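Local coordinates for class II aldolase/adducin N-terminal domain-containing protein (PDB 3M4R), which is of uncertain activity but binds zinc through this class II aldolase-like domain, part of a longer protein that is probably a short-chain-dehydrogenase-type oxidoreductase, at residues Gly77-Met80 with Asp81-Leu84; Tyr100-Lys103 with Ser104-Asn107; Ser114-Thr117 with Phe118-Ala121; Pro164-Thr167 with Leu168-Val172. All coordinates share one frame; numbering follows the deposited sequence. Where two conformers were deposited one is given.

Contact 1: Gly77-Met80 with Asp81-Leu84; sequences GIRM and DDAL
The guanidinium of R79 and the carboxylate of D82 are the flat groups that come alongside each other, with planes 43° apart in the conformer described here, and they do not stack. The two side chains run in the same direction, and OD2 of D82 meets the aliphatic shaft of R79 at CD, 3.7 Å away, with nothing from 81-84 lying over the face of the guanidinium itself. In this conformer that group is carried on by the extended arginine chain to a salt bridge with D49. R79 is also the N-cap residue where strand 75-79 passes into helix 80-85. Its O accepts from A83 N at 3.0 Å, and in the next step L84 N donates to M80 O at 2.8 Å. On another side of the turn, the selenomethionine M80 is folded at chi2 and chi3 (-68° and -65°), which turns CE back over L84, 3.6 Å from its CG. I78 adds a looser apolar contact to A83 through CG2. R79 NE and D82 OD2 remain 4.8 Å apart, too far for a salt bridge, so any attraction between them is probably weak, while the carboxylates of D81 and D82 in the first helical turn are probably stabilised by the helix dipole.

Contact 2: Tyr100-Lys103 with Ser104-Asn107; sequences YLKK and SMVN
S104 bonds back onto Y100 where helix 94-103 runs into the following loop, through the familiar serine-hydroxyl-to-backbone bond one helical turn back. OG donates to Y100 O at 2.8 Å. It can do so because chi1 of -54° sets OG beside the serine's own backbone N, facing the preceding turn. The hydroxyl approaches from above the carbonyl plane, 39° out of it, and also lies 3.5 Å from CD1 of the Y100 ring. Two backbone bonds, each spanning three residues, draw the chain tight next to it: S104 N gives to L101 O at 3.0 Å from well above that carbonyl's plane, and M105 N makes a weak bond of 3.3 Å to K102 O. The buried serine thus has both its hydroxyl and its backbone N engaged by the preceding turn.

Two other polar ends are satisfied elsewhere. Y100 OH bonds to D82 O in the neighbouring helix 80-85, and K103 NZ reaches D99 in a salt bridge. Backbone bonds from S104 to R79 and from V106 to G77 tie the loop alongside strand 75-79. The selenomethionine M105 packs against T76 and I78 of that strand while its chain stays close to the helix end: CG is 3.5 Å from L101 O, and SE sits 3.9 Å from K102 CA.

Contact 3: Ser114-Thr117 with Phe118-Ala121; sequences SVET and FLHA. With ZN (zinc ion), chain B.
E116 and L119 extend side by side, with OE2 of the glutamate 3.7 Å from CD1 of the leucine, at the start of helix 117-121. The inner part is compact. E116 O receives L119 N at 3.0 Å and also faces the edge of the H120 ring, lying in its plane 3.4 Å from CD2. One residue on, T117 O takes A121 N, with a weaker bond from H120 N, while H120 holds S42 and N40 by its two ring nitrogens.

Toward V115, which is exposed, the structure is more open. Water 1 gives to V115 O and accepts from F118 N, standing in for a direct link. The type I beta turn from S114 to T117 is pinned twice: S114 O accepts both T117 N and, on a lone pair, T117 OG1 at 2.6 Å, which chi1 of -68° places beside the threonine's own N. S114 OG accepts E116 N, an ST turn.

This turn presents E116 to the zinc ion, gripped by OE1 and OE2, both at 2.3 Å, with N40 also bonded to OE1. H130, H132, H188 and water 2 complete the shell, the glutamate and three-histidine metal site characteristic of the AraD-like class II aldolase fold.

Contact 4: Pro164-Thr167 with Leu168-Val172; sequences PGFT and LAKEV
G165 at the N-cap starts a regular turn of helix 166-175: its O accepts A169 N at 3.2 Å, F166 O accepts K170 N, and T167 O accepts E171 N. This helix is the crossover of a beta-alpha-beta unit that leads from strand 156-159 to the parallel strand 182-185. G165 enters it with a positive phi of 154°, in a conformation open in practice to glycine.

Among the side chains, F166 and K170 carry the contact. The phenyl group stands anti to its amide nitrogen (chi1 -168°), bringing the ring beside the next helical turn, where the lysine's aliphatic chain slants across it. K170 CG rests over one face, 4.2 Å from the centroid and 28° off the normal, a CH-pi contact, and CD follows 3.6 Å from CE2 of F166. The chain is bent at chi2 and chi3 where it crosses the ring, and its NZ goes on to A87 O. F166 itself meets F118 edge-to-face.

The buried side of the helix packs against helix 117-121 and strand 182-185 through L168, A169 and V172. L168 also touches zinc ligand H188, and within the turn its CD2 lies 4.0 Å from P164 CA.

The contacts follow one another along the chain, each closing before the next opens, and all belong to one class II aldolase-like domain. Contacts 1 and 2, with centres 8 Å apart, sit by strand 75-79, an outermost strand of the mixed sheet. Helix 117-121 of contact 3 is the middle piece: A121 packs on A83 and M80 of contact 1, F118 on L101 and Y100 of contact 2, and L119 on L168 and A169 of contact 4, whose centre is 9 Å away. Contacts 2 and 4 do not touch, their centres being about 19 Å apart. Helix 117-121 thus links the helices by the sheet's margin to helix 166-175 beside the zinc site.

Contact 1: Gly77-Met80 with Asp81-Leu84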
loop_
_atom_site.group_PDB
_atom_site.type_symbol
_atom_site.label_atom_id
_atom_site.label_comp_id
_atom_site.label_asym_id
_atom_site.label_seq_id
_atom_site.Cartn_x
_atom_site.Cartn_y
_atom_site.Cartn_z
ATOM N N GLY A 77 -14.199 3.458 0.875
ATOM C CA GLY A 77 -14.526 2.420 -0.101
ATOM C C GLY A 77 -14.473 2.914 -1.527
ATOM O O GLY A 77 -15.222 3.848 -1.875
ATOM N N ILE A 78 -13.653 2.253 -2.352
ATOM C CA ILE A 78 -13.516 2.559 -3.781
ATOM C C ILE A 78 -13.958 1.355 -4.574
ATOM O O ILE A 78 -13.554 0.211 -4.298
ATOM C CB ILE A 78 -12.034 2.949 -4.135
ATOM C CG1 ILE A 78 -11.576 4.157 -3.305
ATOM C CG2 ILE A 78 -11.816 3.221 -5.657
ATOM C CD1 ILE A 78 -12.317 5.509 -3.559
ATOM N N ARG A 79 -14.800 1.569 -5.553
ATOM C CA ARG A 79 -15.255 0.450 -6.389
ATOM C C ARG A 79 -14.078 -0.085 -7.179
ATOM O O ARG A 79 -13.431 0.657 -7.877
ATOM C CB ARG A 79 -16.349 0.884 -7.365
ATOM C CG ARG A 79 -17.585 1.461 -6.701
ATOM C CD ARG A 79 -18.655 1.959 -7.684
ATOM N NE ARG A 79 -19.798 2.278 -6.851
ATOM C CZ ARG A 79 -20.805 1.462 -6.577
ATOM N NH1 ARG A 79 -20.914 0.272 -7.160
ATOM N NH2 ARG A 79 -21.736 1.882 -5.744
HETATM N N MSE A 80 -13.805 -1.391 -7.076
HETATM C CA MSE A 80 -12.688 -1.984 -7.799
HETATM C C MSE A 80 -12.959 -2.005 -9.287
HETATM O O MSE A 80 -12.030 -1.797 -10.059
HETATM C CB MSE A 80 -12.361 -3.412 -7.320
HETATM C CG MSE A 80 -11.429 -3.384 -6.067
HETATM SE SE MSE A 80 -9.613 -2.740 -6.421
HETATM C CE MSE A 80 -9.146 -4.234 -7.582
ATOM N N ASP A 81 -14.199 -2.233 -9.698
ATOM C CA ASP A 81 -14.541 -2.159 -11.118
ATOM C C ASP A 81 -14.080 -0.828 -11.705
ATOM O O ASP A 81 -13.442 -0.796 -12.735
ATOM C CB ASP A 81 -16.052 -2.242 -11.329
ATOM C CG ASP A 81 -16.564 -3.665 -11.387
ATOM O OD1 ASP A 81 -15.747 -4.612 -11.419
ATOM O OD2 ASP A 81 -17.826 -3.830 -11.435
ATOM N N ASP A 82 -14.374 0.262 -10.999
ATOM C CA ASP A 82 -13.985 1.615 -11.417
ATOM C C ASP A 82 -12.441 1.789 -11.410
ATOM O O ASP A 82 -11.836 2.272 -12.354
ATOM C CB ASP A 82 -14.585 2.640 -10.483
ATOM C CG ASP A 82 -16.082 2.857 -10.686
ATOM O OD1 ASP A 82 -16.719 2.064 -11.424
ATOM O OD2 ASP A 82 -16.595 3.863 -10.120
ATOM N N ALA A 83 -11.811 1.418 -10.311
ATOM C CA ALA A 83 -10.369 1.549 -10.211
ATOM C C ALA A 83 -9.647 0.721 -11.265
ATOM O O ALA A 83 -8.743 1.202 -11.906
ATOM C CB ALA A 83 -9.885 1.224 -8.740
ATOM N N LEU A 84 -10.059 -0.511 -11.505
ATOM C CA LEU A 84 -9.331 -1.347 -12.438
ATOM C C LEU A 84 -9.535 -0.851 -13.857
ATOM O O LEU A 84 -8.703 -1.105 -14.749
ATOM C CB LEU A 84 -9.795 -2.816 -12.342
ATOM C CG LEU A 84 -9.254 -3.663 -11.178
ATOM C CD1 LEU A 84 -9.901 -5.076 -11.169
ATOM C CD2 LEU A 84 -7.718 -3.762 -11.220
#

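Contact 2: Tyr100-Lys103 with Ser104-Asn107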
loop_
_atom_site.group_PDB
_atom_site.type_symbol
_atom_site.label_atom_id
_atom_site.label_comp_id
_atom_site.label_asym_id
_atom_site.label_seq_id
_atom_site.Cartn_x
_atom_site.Cartn_y
_atom_site.Cartn_z
ATOM N N TYR A 100 -11.193 11.311 -10.392
ATOM C CA TYR A 100 -11.574 9.910 -10.750
ATOM C C TYR A 100 -11.940 9.116 -9.525
ATOM O O TYR A 100 -12.973 8.418 -9.467
ATOM C CB TYR A 100 -10.457 9.219 -11.508
ATOM C CG TYR A 100 -10.815 7.893 -12.157
ATOM C CD1 TYR A 100 -10.921 6.741 -11.417
ATOM C CD2 TYR A 100 -11.038 7.809 -13.539
ATOM C CE1 TYR A 100 -11.218 5.514 -12.024
ATOM C CE2 TYR A 100 -11.359 6.598 -14.142
ATOM C CZ TYR A 100 -11.450 5.485 -13.400
ATOM O OH TYR A 100 -11.780 4.319 -14.030
ATOM N N LEU A 101 -11.086 9.210 -8.528
ATOM C CA LEU A 101 -11.303 8.493 -7.305
ATOM C C LEU A 101 -12.586 8.915 -6.589
ATOM O O LEU A 101 -13.286 8.055 -6.078
ATOM C CB LEU A 101 -10.082 8.586 -6.376
ATOM C CG LEU A 101 -8.804 7.899 -6.832
ATOM C CD1 LEU A 101 -7.662 8.283 -5.916
ATOM C CD2 LEU A 101 -8.970 6.337 -6.891
ATOM N N LYS A 102 -12.891 10.217 -6.576
ATOM C CA LYS A 102 -14.094 10.734 -5.993
ATOM C C LYS A 102 -15.280 10.104 -6.688
ATOM O O LYS A 102 -16.247 9.714 -6.018
ATOM C CB LYS A 102 -14.149 12.297 -6.089
ATOM C CG LYS A 102 -15.365 12.951 -5.414
ATOM C CD LYS A 102 -15.351 14.565 -5.515
ATOM C CE LYS A 102 -16.498 15.228 -4.618
ATOM N NZ LYS A 102 -17.153 16.555 -5.014
ATOM N N LYS A 103 -15.221 9.980 -8.011
ATOM C CA LYS A 103 -16.375 9.451 -8.777
ATOM C C LYS A 103 -16.496 7.919 -8.578
ATOM O O LYS A 103 -17.489 7.295 -9.010
ATOM C CB LYS A 103 -16.208 9.768 -10.245
ATOM C CG LYS A 103 -16.441 11.268 -10.574
ATOM C CD LYS A 103 -16.079 11.647 -12.055
ATOM C CE LYS A 103 -16.284 13.142 -12.290
ATOM N NZ LYS A 103 -15.976 13.448 -13.697
ATOM N N SER A 104 -15.480 7.343 -7.960
ATOM C CA SER A 104 -15.382 5.877 -7.740
ATOM C C SER A 104 -15.690 5.480 -6.288
ATOM O O SER A 104 -15.645 4.302 -5.925
ATOM C CB SER A 104 -13.999 5.367 -8.131
ATOM O OG SER A 104 -13.680 5.742 -9.467
HETATM N N MSE A 105 -16.076 6.461 -5.482
HETATM C CA MSE A 105 -16.342 6.245 -4.043
HETATM C C MSE A 105 -17.698 5.590 -3.862
HETATM O O MSE A 105 -18.704 6.037 -4.415
HETATM C CB MSE A 105 -16.320 7.554 -3.268
HETATM C CG MSE A 105 -14.931 8.038 -2.959
HETATM SE SE MSE A 105 -14.921 9.836 -2.341
HETATM C CE MSE A 105 -15.339 9.486 -0.405
ATOM N N VAL A 106 -17.731 4.505 -3.108
ATOM C CA VAL A 106 -18.993 3.855 -2.751
ATOM C C VAL A 106 -19.883 4.778 -1.908
ATOM O O VAL A 106 -21.092 4.757 -2.024
ATOM C CB VAL A 106 -18.758 2.504 -2.028
ATOM C CG1 VAL A 106 -17.669 1.730 -2.719
ATOM C CG2 VAL A 106 -18.384 2.724 -0.555
ATOM N N ASN A 107 -19.283 5.619 -1.090
ATOM C CA ASN A 107 -20.019 6.547 -0.305
ATOM C C ASN A 107 -19.320 7.886 -0.336
ATOM O O ASN A 107 -18.412 8.149 0.456
ATOM C CB ASN A 107 -20.228 6.114 1.146
ATOM C CG ASN A 107 -21.026 7.171 1.948
ATOM O OD1 ASN A 107 -21.426 8.242 1.440
ATOM N ND2 ASN A 107 -21.282 6.855 3.191
#

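Contact 3: Ser114-Thr117 with Phe118-Ala121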
loop_
_atom_site.group_PDB
_atom_site.type_symbol
_atom_site.label_atom_id
_atom_site.label_comp_id
_atom_site.label_asym_id
_atom_site.label_seq_id
_atom_site.Cartn_x
_atom_site.Cartn_y
_atom_site.Cartn_z
ATOM N N SER A 114 -6.728 8.088 -0.027
ATOM C CA SER A 114 -5.297 8.302 -0.294
ATOM C C SER A 114 -5.048 8.656 -1.755
ATOM O O SER A 114 -5.577 7.992 -2.645
ATOM C CB SER A 114 -4.507 7.011 0.008
ATOM O OG SER A 114 -3.110 7.171 -0.298
ATOM N N VAL A 115 -4.246 9.690 -1.988
ATOM C CA VAL A 115 -3.731 10.003 -3.353
ATOM C C VAL A 115 -2.913 8.844 -3.983
ATOM O O VAL A 115 -2.702 8.811 -5.216
ATOM C CB VAL A 115 -2.949 11.373 -3.415
ATOM C CG1 VAL A 115 -3.855 12.520 -2.974
ATOM C CG2 VAL A 115 -1.644 11.364 -2.547
ATOM N N GLU A 116 -2.522 7.849 -3.174
ATOM C CA GLU A 116 -1.808 6.665 -3.686
ATOM C C GLU A 116 -2.675 5.461 -3.891
ATOM O O GLU A 116 -2.154 4.341 -4.009
ATOM C CB GLU A 116 -0.644 6.307 -2.716
ATOM C CG GLU A 116 0.186 7.546 -2.466
ATOM C CD GLU A 116 1.609 7.283 -2.045
ATOM O OE1 GLU A 116 1.836 7.303 -0.794
ATOM O OE2 GLU A 116 2.493 7.112 -2.948
ATOM N N THR A 117 -3.992 5.670 -3.999
ATOM C CA THR A 117 -4.924 4.568 -4.074
ATOM C C THR A 117 -4.649 3.625 -5.211
ATOM O O THR A 117 -4.879 2.409 -5.082
ATOM C CB THR A 117 -6.413 5.081 -4.140
ATOM O OG1 THR A 117 -6.750 5.682 -2.877
ATOM C CG2 THR A 117 -7.349 3.941 -4.432
ATOM N N PHE A 118 -4.198 4.147 -6.336
ATOM C CA PHE A 118 -3.950 3.267 -7.483
ATOM C C PHE A 118 -2.790 2.291 -7.280
ATOM O O PHE A 118 -2.802 1.225 -7.883
ATOM C CB PHE A 118 -3.763 4.034 -8.759
ATOM C CG PHE A 118 -5.057 4.617 -9.288
ATOM C CD1 PHE A 118 -6.030 3.791 -9.792
ATOM C CD2 PHE A 118 -5.316 5.961 -9.193
ATOM C CE1 PHE A 118 -7.234 4.313 -10.259
ATOM C CE2 PHE A 118 -6.523 6.496 -9.682
ATOM C CZ PHE A 118 -7.480 5.657 -10.209
ATOM N N LEU A 119 -1.848 2.589 -6.370
ATOM C CA LEU A 119 -0.810 1.562 -6.036
ATOM C C LEU A 119 -1.467 0.302 -5.496
ATOM O O LEU A 119 -1.027 -0.860 -5.748
ATOM C CB LEU A 119 0.200 2.060 -4.995
ATOM C CG LEU A 119 1.026 3.309 -5.297
ATOM C CD1 LEU A 119 1.956 3.689 -4.105
ATOM C CD2 LEU A 119 1.826 3.138 -6.597
ATOM N N HIS A 120 -2.522 0.534 -4.740
ATOM C CA HIS A 120 -3.258 -0.528 -4.061
ATOM C C HIS A 120 -4.180 -1.300 -5.015
ATOM O O HIS A 120 -4.259 -2.576 -5.011
ATOM C CB HIS A 120 -4.043 0.113 -2.934
ATOM C CG HIS A 120 -3.154 0.674 -1.859
ATOM N ND1 HIS A 120 -2.837 -0.050 -0.724
ATOM C CD2 HIS A 120 -2.501 1.858 -1.752
ATOM C CE1 HIS A 120 -2.015 0.673 0.029
ATOM N NE2 HIS A 120 -1.795 1.836 -0.564
ATOM N N ALA A 121 -4.917 -0.532 -5.797
ATOM C CA ALA A 121 -5.938 -1.119 -6.696
ATOM C C ALA A 121 -5.295 -2.012 -7.724
ATOM O O ALA A 121 -5.847 -3.047 -8.070
ATOM C CB ALA A 121 -6.794 0.002 -7.417
HETATM ZN ZN ZN B . 4.036 6.946 -1.229
HETATM O O HOH W 1 -2.769 6.621 -6.757
HETATM O O HOH W 2 4.122 8.936 -1.581
#

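Contact 4: Pro164-Thr167 with Leu168-Val172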
loop_
_atom_site.group_PDB
_atom_site.type_symbol
_atom_site.label_atom_id
_atom_site.label_comp_id
_atom_site.label_asym_id
_atom_site.label_seq_id
_atom_site.Cartn_x
_atom_site.Cartn_y
_atom_site.Cartn_z
ATOM N N PRO A 164 5.476 10.325 -7.270
ATOM C CA PRO A 164 4.207 9.721 -6.860
ATOM C C PRO A 164 3.078 10.191 -7.745
ATOM O O PRO A 164 3.001 11.365 -8.033
ATOM C CB PRO A 164 4.043 10.199 -5.418
ATOM C CG PRO A 164 5.479 10.342 -4.942
ATOM C CD PRO A 164 6.147 10.974 -6.125
ATOM N N GLY A 165 2.255 9.249 -8.208
ATOM C CA GLY A 165 1.129 9.553 -9.064
ATOM C C GLY A 165 0.745 8.380 -9.934
ATOM O O GLY A 165 1.074 7.227 -9.658
ATOM N N PHE A 166 0.040 8.684 -11.003
ATOM C CA PHE A 166 -0.575 7.679 -11.841
ATOM C C PHE A 166 0.419 6.858 -12.666
ATOM O O PHE A 166 0.317 5.612 -12.734
ATOM C CB PHE A 166 -1.661 8.331 -12.722
ATOM C CG PHE A 166 -2.545 7.332 -13.402
ATOM C CD1 PHE A 166 -3.465 6.618 -12.688
ATOM C CD2 PHE A 166 -2.388 7.044 -14.748
ATOM C CE1 PHE A 166 -4.259 5.665 -13.333
ATOM C CE2 PHE A 166 -3.173 6.097 -15.368
ATOM C CZ PHE A 166 -4.098 5.416 -14.662
ATOM N N THR A 167 1.411 7.498 -13.250
ATOM C CA THR A 167 2.482 6.735 -13.932
ATOM C C THR A 167 3.192 5.738 -13.012
ATOM O O THR A 167 3.464 4.590 -13.422
ATOM C CB THR A 167 3.458 7.653 -14.664
ATOM O OG1 THR A 167 2.690 8.486 -15.535
ATOM C CG2 THR A 167 4.446 6.839 -15.545
ATOM N N LEU A 168 3.427 6.127 -11.756
ATOM C CA LEU A 168 4.058 5.243 -10.821
ATOM C C LEU A 168 3.182 4.010 -10.673
ATOM O O LEU A 168 3.685 2.892 -10.798
ATOM C CB LEU A 168 4.291 5.948 -9.470
ATOM C CG LEU A 168 4.701 5.010 -8.331
ATOM C CD1 LEU A 168 6.051 4.354 -8.699
ATOM C CD2 LEU A 168 4.792 5.755 -6.955
ATOM N N ALA A 169 1.855 4.213 -10.491
ATOM C CA ALA A 169 0.955 3.108 -10.282
ATOM C C ALA A 169 0.922 2.166 -11.457
ATOM O O ALA A 169 0.894 0.958 -11.255
ATOM C CB ALA A 169 -0.504 3.589 -9.882
ATOM N N LYS A 170 0.943 2.700 -12.663
ATOM C CA LYS A 170 1.027 1.883 -13.886
ATOM C C LYS A 170 2.310 1.019 -13.995
ATOM O O LYS A 170 2.287 -0.143 -14.411
ATOM C CB LYS A 170 0.991 2.837 -15.074
ATOM C CG LYS A 170 -0.328 3.634 -15.132
ATOM C CD LYS A 170 -1.108 3.378 -16.363
ATOM C CE LYS A 170 -1.503 1.919 -16.569
ATOM N NZ LYS A 170 -1.856 1.831 -18.003
ATOM N N GLU A 171 3.431 1.596 -13.608
ATOM C CA GLU A 171 4.712 0.856 -13.576
ATOM C C GLU A 171 4.709 -0.221 -12.517
ATOM O O GLU A 171 5.232 -1.319 -12.733
ATOM C CB GLU A 171 5.828 1.802 -13.245
ATOM C CG GLU A 171 6.239 2.632 -14.401
ATOM C CD GLU A 171 6.860 1.799 -15.520
ATOM O OE1 GLU A 171 7.847 1.064 -15.281
ATOM O OE2 GLU A 171 6.325 1.883 -16.637
ATOM N N VAL A 172 4.133 0.112 -11.362
ATOM C CA VAL A 172 3.986 -0.842 -10.304
ATOM C C VAL A 172 3.135 -2.009 -10.808
ATOM O O VAL A 172 3.514 -3.179 -10.659
ATOM C CB VAL A 172 3.387 -0.186 -9.057
ATOM C CG1 VAL A 172 2.877 -1.205 -8.129
ATOM C CG2 VAL A 172 4.396 0.737 -8.424
#